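Local coordinates for xyloglucan-specific endo-beta-1,4-glucanase (Uncultured bacterium, PDB 4W88), which probably hydrolyses internal beta-1,4-glucosidic linkages in the backbone of xyloglucan, a plant cell-wall polysaccharide, as a family 5 glycoside hydrolase, at residues 191-202 against 213-224; 107-115 against 146-154. The protein carries 1 engineered substitution. One frame throughout, in Å; residues are numbered along the deposited sequence. Where two conformers were deposited one is given.

Overall arrangement
The eight parallel strands of this family 5 enzyme close into a barrel, and the two contacts illustrate two levels of its construction. Contact 2 comes first along the chain and is complete before contact 1 begins. It joins the loops that follow strands 97-101 and 142-145, whereas contact 1 pairs the next two strands in order, 193-196 and 218-223, with their continuations. The centres of contacts 1 and 2 lie about 16 Å apart. The two nevertheless touch: H223 of contact 1 meets E149 of contact 2, and the G199 backbone bonds to that of P150. Sheet pairing and loop packing thus converge on the sugar-binding end of the barrel.

Contact 1: 191-202 against 213-224; sequences RVLIICTYGHNS and PSDPNIAVALHT
H200 lays its ring over one face of the H223 ring in a face-to-face stack, the centroids 3.9 Å apart and the planes inclined by 25°. H200 CB also rests over the H223 face, a CH-pi contact, while CB of C196 lies over the opposite face of the H200 ring, toward its rim. In the backbone beside the stack H223 N donates to H200 O at 3.0 Å, almost straight at 176° and onto an in-plane lone pair.

A221 CB wedges between H200 NE2, at 3.5 Å, and I194 CG2, a tight 3.3 Å away. On the other side of the sheet, with CG1 set between the backbone N and the carbonyl carbon (chi1 65°) and the chain then extended, I195 CD1 meets P213 CD tip to tip at 3.6 Å. L193 N and I195 N donate to N217 O and A219 O; A219 N and A221 N donate back to L193 O and I195 O, the last at 2.9 Å. A221 O and T197 N are buried without a partner.

Carboxylates outside the two segments hold both imidazoles: E145 bonds to H200 NE2, and E149, which itself bonds the sugar, to H223 ND1. I195 and P213 pack on I178 of helix 164-182. The whole is a beta-alpha-beta unit of a TIM barrel, strands 193-196 and 218-223 joined through helix 204-208, with H223 close to bound glucose.

Contact 2: 107-115 against 146-154; sequences NYWLKTDPN and GMNEPRMAG. With BGC (beta-D-glucopyranose), chain C; GAL (beta-D-galactopyranose), chain B.
L110 spreads its two methyl groups over two different partners. CD1 meets the selenium of selenomethionine M147 at 4.0 Å, the side chains crossing at about a right angle, while CD2 lies 3.9 Å from P150 CB, alongside a ring that points the same way. This reach follows from a chi1 of -150°, which sets CG roughly opposite the backbone N.

The neighbouring T112 is held by its backbone: N donates to R151 O at 3.3 Å, a long bond whose donor stands 62° out of the carbonyl plane. Its hydroxyl OG1 sits against R151 C at 3.0 Å but takes E166 as its hydrogen-bond partner. The R151 side chain leaves the backbone away from 107-115 and runs extended to NE, where the guanidinium turns so that NH1 donates to E149 O at 2.9 Å, that oxygen in its plane. NE forms a salt bridge with E158, and water 2 links NH2 to N107 OD1.

E149 also runs out extended beyond CG, and its OE2 accepts a bond from glucose O4 at 2.6 Å while also meeting H223 ND1. With a valine in place of E149, glucose O4 and H223 ND1 would both lose this partner, and the H223 ring would probably be freer to turn. The sequence N148-E149-P150 fits the Asn-Glu-Pro motif of family 5, in which the glutamate generally serves as acid/base.

M147 touches L124 of helix 117-134 and M173 of helix 164-182, P150 rests on I170 of the latter, and both touch C196 of strand 193-196.

Contact 1: 191-202 against 213-224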
loop_
_atom_site.group_PDB
_atom_site.type_symbol
_atom_site.label_atom_id
_atom_site.label_comp_id
_atom_site.label_asym_id
_atom_site.label_seq_id
_atom_site.Cartn_x
_atom_site.Cartn_y
_atom_site.Cartn_z
ATOM N N ARG A 191 -9.367 0.115 15.277
ATOM C CA ARG A 191 -9.139 -0.038 13.859
ATOM C C ARG A 191 -7.778 -0.646 13.590
ATOM O O ARG A 191 -6.796 -0.307 14.295
ATOM C CB ARG A 191 -9.204 1.367 13.188
ATOM C CG ARG A 191 -9.173 1.325 11.686
ATOM C CD ARG A 191 -9.433 2.651 11.014
ATOM N NE ARG A 191 -10.576 3.377 11.487
ATOM C CZ ARG A 191 -11.845 3.024 11.323
ATOM N NH1 ARG A 191 -12.169 1.959 10.606
ATOM N NH2 ARG A 191 -12.789 3.735 11.895
ATOM N N VAL A 192 -7.675 -1.492 12.560
ATOM C CA VAL A 192 -6.364 -1.972 12.187
ATOM C C VAL A 192 -5.533 -0.785 11.637
ATOM O O VAL A 192 -5.906 -0.174 10.618
ATOM C CB VAL A 192 -6.417 -3.123 11.167
ATOM C CG1 VAL A 192 -4.997 -3.641 10.762
ATOM C CG2 VAL A 192 -7.275 -4.260 11.696
ATOM N N LEU A 193 -4.335 -0.601 12.230
ATOM C CA LEU A 193 -3.408 0.385 11.779
ATOM C C LEU A 193 -2.165 -0.283 11.235
ATOM O O LEU A 193 -1.598 -1.124 11.909
ATOM C CB LEU A 193 -3.035 1.364 12.876
ATOM C CG LEU A 193 -4.195 2.043 13.576
ATOM C CD1 LEU A 193 -3.768 3.044 14.629
ATOM C CD2 LEU A 193 -5.157 2.748 12.617
ATOM N N ILE A 194 -1.725 0.134 10.053
ATOM C CA ILE A 194 -0.754 -0.620 9.294
ATOM C C ILE A 194 0.504 0.260 9.210
ATOM O O ILE A 194 0.541 1.286 8.510
ATOM C CB ILE A 194 -1.262 -0.995 7.879
ATOM C CG1 ILE A 194 -2.581 -1.771 7.938
ATOM C CG2 ILE A 194 -0.195 -1.832 7.132
ATOM C CD1 ILE A 194 -3.261 -2.022 6.582
ATOM N N ILE A 195 1.502 -0.148 9.971
ATOM C CA ILE A 195 2.753 0.549 10.052
ATOM C C ILE A 195 3.672 -0.016 8.955
ATOM O O ILE A 195 3.312 -0.971 8.241
ATOM C CB ILE A 195 3.383 0.422 11.462
ATOM C CG1 ILE A 195 3.782 -1.009 11.804
ATOM C CG2 ILE A 195 2.502 1.093 12.512
ATOM C CD1 ILE A 195 4.708 -1.142 13.014
ATOM N N CYS A 196 4.893 0.497 8.845
ATOM C CA CYS A 196 5.790 0.036 7.801
ATOM C C CYS A 196 7.241 0.142 8.211
ATOM O O CYS A 196 7.595 0.840 9.170
ATOM C CB CYS A 196 5.558 0.830 6.491
ATOM S SG CYS A 196 5.939 2.570 6.569
ATOM N N THR A 197 8.091 -0.554 7.444
ATOM C CA THR A 197 9.504 -0.357 7.490
ATOM C C THR A 197 9.948 0.824 6.607
ATOM O O THR A 197 9.198 1.327 5.775
ATOM C CB THR A 197 10.203 -1.605 6.948
ATOM O OG1 THR A 197 9.636 -1.859 5.670
ATOM C CG2 THR A 197 10.062 -2.835 7.882
ATOM N N TYR A 198 11.202 1.226 6.774
ATOM C CA TYR A 198 11.804 2.241 5.906
ATOM C C TYR A 198 11.633 1.749 4.460
ATOM O O TYR A 198 11.962 0.583 4.148
ATOM C CB TYR A 198 13.299 2.366 6.186
ATOM C CG TYR A 198 13.958 3.438 5.369
ATOM C CD1 TYR A 198 14.393 3.225 4.027
ATOM C CD2 TYR A 198 14.175 4.708 5.901
ATOM C CE1 TYR A 198 14.981 4.278 3.317
ATOM C CE2 TYR A 198 14.819 5.720 5.195
ATOM C CZ TYR A 198 15.236 5.511 3.927
ATOM O OH TYR A 198 15.850 6.533 3.253
ATOM N N GLY A 199 11.092 2.598 3.583
ATOM C CA GLY A 199 10.879 2.211 2.188
ATOM C C GLY A 199 9.932 1.057 1.909
ATOM O O GLY A 199 9.933 0.549 0.772
ATOM N N HIS A 200 9.172 0.601 2.917
ATOM C CA HIS A 200 8.489 -0.672 2.863
ATOM C C HIS A 200 9.431 -1.846 2.481
ATOM O O HIS A 200 8.984 -2.868 1.932
ATOM C CB HIS A 200 7.320 -0.580 1.903
ATOM C CG HIS A 200 6.034 -0.048 2.478
ATOM N ND1 HIS A 200 5.851 1.269 2.842
ATOM C CD2 HIS A 200 4.871 -0.678 2.773
ATOM C CE1 HIS A 200 4.624 1.439 3.298
ATOM N NE2 HIS A 200 4.017 0.267 3.282
ATOM N N ASN A 201 10.718 -1.693 2.791
ATOM C CA ASN A 201 11.788 -2.675 2.526
ATOM C C ASN A 201 11.712 -3.842 3.517
ATOM O O ASN A 201 11.348 -3.656 4.673
ATOM C CB ASN A 201 13.158 -1.968 2.571
ATOM C CG ASN A 201 14.316 -2.910 2.353
ATOM O OD1 ASN A 201 14.820 -3.539 3.303
ATOM N ND2 ASN A 201 14.752 -3.032 1.113
ATOM N N SER A 202 12.038 -5.042 3.016
ATOM C CA SER A 202 12.003 -6.294 3.798
ATOM C C SER A 202 13.350 -7.021 3.946
ATOM O O SER A 202 13.371 -8.219 4.272
ATOM C CB SER A 202 10.965 -7.262 3.211
ATOM O OG SER A 202 11.349 -7.655 1.961
ATOM N N PRO A 213 4.915 -2.199 17.862
ATOM C CA PRO A 213 4.084 -1.606 18.896
ATOM C C PRO A 213 3.395 -2.604 19.809
ATOM O O PRO A 213 2.992 -3.689 19.378
ATOM C CB PRO A 213 3.011 -0.895 18.083
ATOM C CG PRO A 213 3.635 -0.660 16.747
ATOM C CD PRO A 213 4.393 -1.885 16.524
ATOM N N SER A 214 3.251 -2.222 21.081
ATOM C CA SER A 214 2.451 -3.038 21.985
ATOM C C SER A 214 0.940 -2.994 21.622
ATOM O O SER A 214 0.150 -3.883 22.047
ATOM C CB SER A 214 2.751 -2.677 23.451
ATOM O OG SER A 214 2.426 -1.305 23.601
ATOM N N ASP A 215 0.487 -2.017 20.842
ATOM C CA ASP A 215 -0.935 -1.954 20.435
ATOM C C ASP A 215 -1.263 -3.267 19.709
ATOM O O ASP A 215 -0.564 -3.660 18.785
ATOM C CB ASP A 215 -1.100 -0.755 19.536
ATOM C CG ASP A 215 -2.511 -0.458 19.149
ATOM O OD1 ASP A 215 -3.212 -1.329 18.625
ATOM O OD2 ASP A 215 -2.864 0.719 19.262
ATOM N N PRO A 216 -2.333 -3.929 20.137
ATOM C CA PRO A 216 -2.640 -5.279 19.573
ATOM C C PRO A 216 -3.336 -5.244 18.227
ATOM O O PRO A 216 -3.526 -6.294 17.608
ATOM C CB PRO A 216 -3.570 -5.878 20.624
ATOM C CG PRO A 216 -4.234 -4.672 21.249
ATOM C CD PRO A 216 -3.236 -3.553 21.246
ATOM N N ASN A 217 -3.723 -4.032 17.806
ATOM C CA ASN A 217 -4.473 -3.824 16.563
ATOM C C ASN A 217 -3.673 -3.154 15.458
ATOM O O ASN A 217 -4.163 -2.236 14.773
ATOM C CB ASN A 217 -5.799 -3.109 16.826
ATOM C CG ASN A 217 -6.736 -3.990 17.631
ATOM O OD1 ASN A 217 -7.044 -5.085 17.253
ATOM N ND2 ASN A 217 -7.184 -3.504 18.747
ATOM N N ILE A 218 -2.493 -3.724 15.235
ATOM C CA ILE A 218 -1.633 -3.273 14.179
ATOM C C ILE A 218 -1.258 -4.388 13.235
ATOM O O ILE A 218 -1.391 -5.598 13.531
ATOM C CB ILE A 218 -0.384 -2.555 14.723
ATOM C CG1 ILE A 218 0.546 -3.507 15.475
ATOM C CG2 ILE A 218 -0.787 -1.392 15.565
ATOM C CD1 ILE A 218 1.491 -4.310 14.587
ATOM N N ALA A 219 -0.778 -3.978 12.065
ATOM C CA ALA A 219 -0.130 -4.902 11.115
ATOM C C ALA A 219 1.069 -4.167 10.518
ATOM O O ALA A 219 1.139 -2.943 10.574
ATOM C CB ALA A 219 -1.108 -5.351 9.988
ATOM N N VAL A 220 1.958 -4.947 9.931
ATOM C CA VAL A 220 3.149 -4.456 9.269
ATOM C C VAL A 220 3.029 -4.655 7.722
ATOM O O VAL A 220 2.758 -5.770 7.263
ATOM C CB VAL A 220 4.422 -5.121 9.769
ATOM C CG1 VAL A 220 5.633 -4.572 8.997
ATOM C CG2 VAL A 220 4.559 -4.898 11.281
ATOM N N ALA A 221 3.167 -3.548 6.987
ATOM C CA ALA A 221 3.103 -3.500 5.559
ATOM C C ALA A 221 4.542 -3.527 4.990
ATOM O O ALA A 221 5.486 -2.852 5.498
ATOM C CB ALA A 221 2.391 -2.244 5.091
ATOM N N LEU A 222 4.650 -4.335 3.944
ATOM C CA LEU A 222 5.837 -4.449 3.088
ATOM C C LEU A 222 5.450 -4.355 1.644
ATOM O O LEU A 222 4.351 -4.694 1.290
ATOM C CB LEU A 222 6.589 -5.783 3.392
ATOM C CG LEU A 222 6.965 -5.927 4.847
ATOM C CD1 LEU A 222 7.386 -7.339 5.076
ATOM C CD2 LEU A 222 8.080 -4.934 5.295
ATOM N N HIS A 223 6.410 -3.983 0.782
ATOM C CA HIS A 223 6.221 -4.053 -0.638
ATOM C C HIS A 223 7.273 -4.987 -1.206
ATOM O O HIS A 223 8.447 -4.797 -0.964
ATOM C CB HIS A 223 6.362 -2.705 -1.314
ATOM C CG HIS A 223 5.311 -1.720 -0.945
ATOM N ND1 HIS A 223 5.353 -0.374 -1.311
ATOM C CD2 HIS A 223 4.148 -1.890 -0.282
ATOM C CE1 HIS A 223 4.270 0.213 -0.858
ATOM N NE2 HIS A 223 3.527 -0.686 -0.254
ATOM N N THR A 224 6.811 -6.002 -1.947
ATOM C CA THR A 224 7.668 -7.055 -2.389
ATOM C C THR A 224 7.381 -7.396 -3.837
ATOM O O THR A 224 6.669 -8.369 -4.163
ATOM C CB THR A 224 7.660 -8.316 -1.515
ATOM O OG1 THR A 224 6.332 -8.804 -1.323
ATOM C CG2 THR A 224 8.270 -8.038 -0.232
HETATM O O HOH W 1 10.408 -5.438 0.664
#

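Contact 2: 107-115 against 146-154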
loop_
_atom_site.group_PDB
_atom_site.type_symbol
_atom_site.label_atom_id
_atom_site.label_comp_id
_atom_site.label_asym_id
_atom_site.label_seq_id
_atom_site.Cartn_x
_atom_site.Cartn_y
_atom_site.Cartn_z
ATOM N N ASN A 107 7.597 13.068 -1.883
ATOM C CA ASN A 107 8.087 14.037 -2.891
ATOM C C ASN A 107 8.122 15.444 -2.274
ATOM O O ASN A 107 8.684 16.344 -2.882
ATOM C CB ASN A 107 7.197 14.166 -4.087
ATOM C CG ASN A 107 7.109 12.911 -4.927
ATOM O OD1 ASN A 107 7.785 11.886 -4.642
ATOM N ND2 ASN A 107 6.318 12.992 -6.008
ATOM N N TYR A 108 7.526 15.609 -1.073
ATOM C CA TYR A 108 7.175 16.913 -0.510
ATOM C C TYR A 108 7.858 16.999 0.856
ATOM O O TYR A 108 9.068 17.309 0.927
ATOM C CB TYR A 108 5.656 17.094 -0.474
ATOM C CG TYR A 108 5.064 17.228 -1.851
ATOM C CD1 TYR A 108 5.144 18.408 -2.574
ATOM C CD2 TYR A 108 4.536 16.101 -2.488
ATOM C CE1 TYR A 108 4.686 18.485 -3.890
ATOM C CE2 TYR A 108 4.134 16.163 -3.795
ATOM C CZ TYR A 108 4.139 17.369 -4.474
ATOM O OH TYR A 108 3.783 17.470 -5.787
ATOM N N TRP A 109 7.099 16.826 1.924
ATOM C CA TRP A 109 7.569 17.047 3.262
ATOM C C TRP A 109 8.152 15.813 3.958
ATOM O O TRP A 109 8.925 15.956 4.928
ATOM C CB TRP A 109 6.377 17.549 4.097
ATOM C CG TRP A 109 5.192 16.586 4.127
ATOM C CD1 TRP A 109 4.199 16.502 3.241
ATOM C CD2 TRP A 109 4.950 15.582 5.136
ATOM N NE1 TRP A 109 3.331 15.477 3.610
ATOM C CE2 TRP A 109 3.774 14.918 4.782
ATOM C CE3 TRP A 109 5.641 15.172 6.280
ATOM C CZ2 TRP A 109 3.276 13.877 5.500
ATOM C CZ3 TRP A 109 5.137 14.131 7.027
ATOM C CH2 TRP A 109 3.944 13.488 6.623
ATOM N N LEU A 110 7.773 14.608 3.483
ATOM C CA LEU A 110 8.127 13.374 4.180
ATOM C C LEU A 110 9.492 12.862 3.683
ATOM O O LEU A 110 9.579 11.940 2.858
ATOM C CB LEU A 110 7.044 12.312 4.093
ATOM C CG LEU A 110 6.961 11.346 5.273
ATOM C CD1 LEU A 110 5.797 10.371 5.105
ATOM C CD2 LEU A 110 8.225 10.533 5.473
ATOM N N LYS A 111 10.537 13.553 4.113
ATOM C CA LYS A 111 11.934 13.263 3.771
ATOM C C LYS A 111 12.590 12.889 5.093
ATOM O O LYS A 111 12.589 13.699 6.036
ATOM C CB LYS A 111 12.596 14.470 3.171
ATOM C CG LYS A 111 11.781 15.067 2.063
ATOM C CD LYS A 111 12.351 14.825 0.757
ATOM C CE LYS A 111 11.654 15.516 -0.387
ATOM N NZ LYS A 111 12.003 14.837 -1.678
ATOM N N THR A 112 13.099 11.647 5.203
ATOM C CA THR A 112 13.488 11.077 6.510
ATOM C C THR A 112 14.860 11.535 7.027
ATOM O O THR A 112 15.771 10.761 7.111
ATOM C CB THR A 112 13.434 9.542 6.438
ATOM O OG1 THR A 112 14.173 9.098 5.329
ATOM C CG2 THR A 112 12.008 9.106 6.351
ATOM N N ASP A 113 14.987 12.825 7.295
ATOM C CA ASP A 113 16.149 13.362 7.937
ATOM C C ASP A 113 15.973 13.238 9.421
ATOM O O ASP A 113 15.087 13.850 10.013
ATOM C CB ASP A 113 16.332 14.809 7.503
ATOM C CG ASP A 113 17.490 15.485 8.179
ATOM O OD1 ASP A 113 18.161 14.906 9.099
ATOM O OD2 ASP A 113 17.704 16.632 7.775
ATOM N N PRO A 114 16.839 12.447 10.071
ATOM C CA PRO A 114 16.635 12.249 11.527
ATOM C C PRO A 114 16.717 13.549 12.343
ATOM O O PRO A 114 16.133 13.665 13.412
ATOM C CB PRO A 114 17.811 11.312 11.895
ATOM C CG PRO A 114 18.067 10.569 10.642
ATOM C CD PRO A 114 17.934 11.607 9.566
ATOM N N ASN A 115 17.381 14.555 11.808
ATOM C CA ASN A 115 17.449 15.828 12.510
ATOM C C ASN A 115 16.186 16.607 12.464
ATOM O O ASN A 115 16.089 17.586 13.178
ATOM C CB ASN A 115 18.551 16.700 11.958
ATOM C CG ASN A 115 19.892 16.094 12.179
ATOM O OD1 ASN A 115 20.144 15.396 13.178
ATOM N ND2 ASN A 115 20.750 16.303 11.249
ATOM N N GLY A 146 -0.185 4.222 7.585
ATOM C CA GLY A 146 0.254 5.570 7.936
ATOM C C GLY A 146 1.092 6.300 6.880
ATOM O O GLY A 146 0.877 7.494 6.639
HETATM N N MSE A 147 1.978 5.528 6.224
HETATM C CA MSE A 147 2.959 6.060 5.277
HETATM C C MSE A 147 3.136 5.064 4.159
HETATM O O MSE A 147 2.870 3.856 4.315
HETATM C CB MSE A 147 4.349 6.305 5.941
HETATM C CG MSE A 147 4.223 7.230 7.138
HETATM SE SE MSE A 147 6.010 7.508 7.952
HETATM C CE MSE A 147 6.097 5.901 9.047
ATOM N N ASN A 148 3.675 5.581 3.050
ATOM C CA ASN A 148 4.028 4.757 1.877
ATOM C C ASN A 148 5.481 4.973 1.527
ATOM O O ASN A 148 5.898 6.108 1.220
ATOM C CB ASN A 148 3.202 5.133 0.673
ATOM C CG ASN A 148 3.478 4.231 -0.511
ATOM O OD1 ASN A 148 3.161 3.037 -0.451
ATOM N ND2 ASN A 148 4.201 4.763 -1.502
ATOM N N GLU A 149 6.267 3.913 1.655
ATOM C CA GLU A 149 7.672 3.943 1.318
ATOM C C GLU A 149 8.458 5.118 1.893
ATOM O O GLU A 149 9.168 5.792 1.170
ATOM C CB GLU A 149 7.861 3.786 -0.160
ATOM C CG GLU A 149 7.269 2.502 -0.707
ATOM C CD GLU A 149 7.468 2.236 -2.195
ATOM O OE1 GLU A 149 7.829 3.159 -2.973
ATOM O OE2 GLU A 149 7.194 1.045 -2.612
ATOM N N PRO A 150 8.239 5.423 3.168
ATOM C CA PRO A 150 8.907 6.602 3.743
ATOM C C PRO A 150 10.429 6.466 3.643
ATOM O O PRO A 150 10.964 5.399 3.969
ATOM C CB PRO A 150 8.425 6.603 5.182
ATOM C CG PRO A 150 8.115 5.131 5.507
ATOM C CD PRO A 150 7.481 4.669 4.194
ATOM N N ARG A 151 11.110 7.511 3.202
ATOM C CA ARG A 151 12.520 7.413 2.879
ATOM C C ARG A 151 13.080 8.802 2.589
ATOM O O ARG A 151 12.321 9.784 2.605
ATOM C CB ARG A 151 12.753 6.485 1.650
ATOM C CG ARG A 151 12.108 7.029 0.372
ATOM C CD ARG A 151 11.916 6.008 -0.763
ATOM N NE ARG A 151 11.486 6.665 -1.996
ATOM C CZ ARG A 151 10.260 7.071 -2.301
ATOM N NH1 ARG A 151 9.269 6.930 -1.477
ATOM N NH2 ARG A 151 10.007 7.628 -3.471
HETATM N N MSE A 152 14.381 8.873 2.270
HETATM C CA MSE A 152 15.018 10.108 1.787
HETATM C C MSE A 152 15.308 9.838 0.292
HETATM O O MSE A 152 16.318 9.164 -0.066
HETATM C CB MSE A 152 16.336 10.402 2.531
HETATM C CG MSE A 152 17.092 11.550 1.862
HETATM SE SE MSE A 152 16.183 13.230 2.275
HETATM C CE MSE A 152 15.133 13.371 0.644
ATOM N N ALA A 153 14.456 10.356 -0.574
ATOM C CA ALA A 153 14.655 10.168 -2.003
ATOM C C ALA A 153 15.994 10.725 -2.435
ATOM O O ALA A 153 16.399 11.835 -2.026
ATOM C CB ALA A 153 13.491 10.755 -2.850
ATOM N N GLY A 154 16.684 9.907 -3.233
ATOM C CA GLY A 154 17.994 10.218 -3.775
ATOM C C GLY A 154 19.168 9.820 -2.904
ATOM O O GLY A 154 20.281 9.933 -3.346
HETATM C C2 BGC C . 10.724 0.974 -7.145
HETATM C C3 BGC C . 9.436 1.331 -6.386
HETATM C C4 BGC C . 8.855 0.148 -5.688
HETATM C C5 BGC C . 10.186 -0.387 -5.018
HETATM C C6 BGC C . 9.713 -1.604 -4.320
HETATM C C1 BGC C . 11.950 0.568 -6.407
HETATM O O2 BGC C . 11.144 2.184 -7.572
HETATM O O3 BGC C . 8.540 1.798 -7.365
HETATM O O4 BGC C . 7.500 0.490 -5.087
HETATM O O5 BGC C . 11.419 -0.541 -5.916
HETATM O O6 BGC C . 10.591 -2.216 -3.411
HETATM C C1 GAL B . 15.020 6.773 -8.299
HETATM C C2 GAL B . 15.837 7.423 -7.142
HETATM C C3 GAL B . 16.738 8.409 -7.912
HETATM C C4 GAL B . 17.658 7.657 -8.885
HETATM C C5 GAL B . 16.709 7.090 -9.930
HETATM C C6 GAL B . 17.410 6.530 -11.138
HETATM O O2 GAL B . 15.197 8.244 -6.175
HETATM O O3 GAL B . 17.425 9.288 -7.056
HETATM O O4 GAL B . 18.397 6.644 -8.216
HETATM O O5 GAL B . 15.895 6.140 -9.250
HETATM O O6 GAL B . 16.479 6.418 -12.160
HETATM O O HOH W 2 7.329 9.293 -3.717
#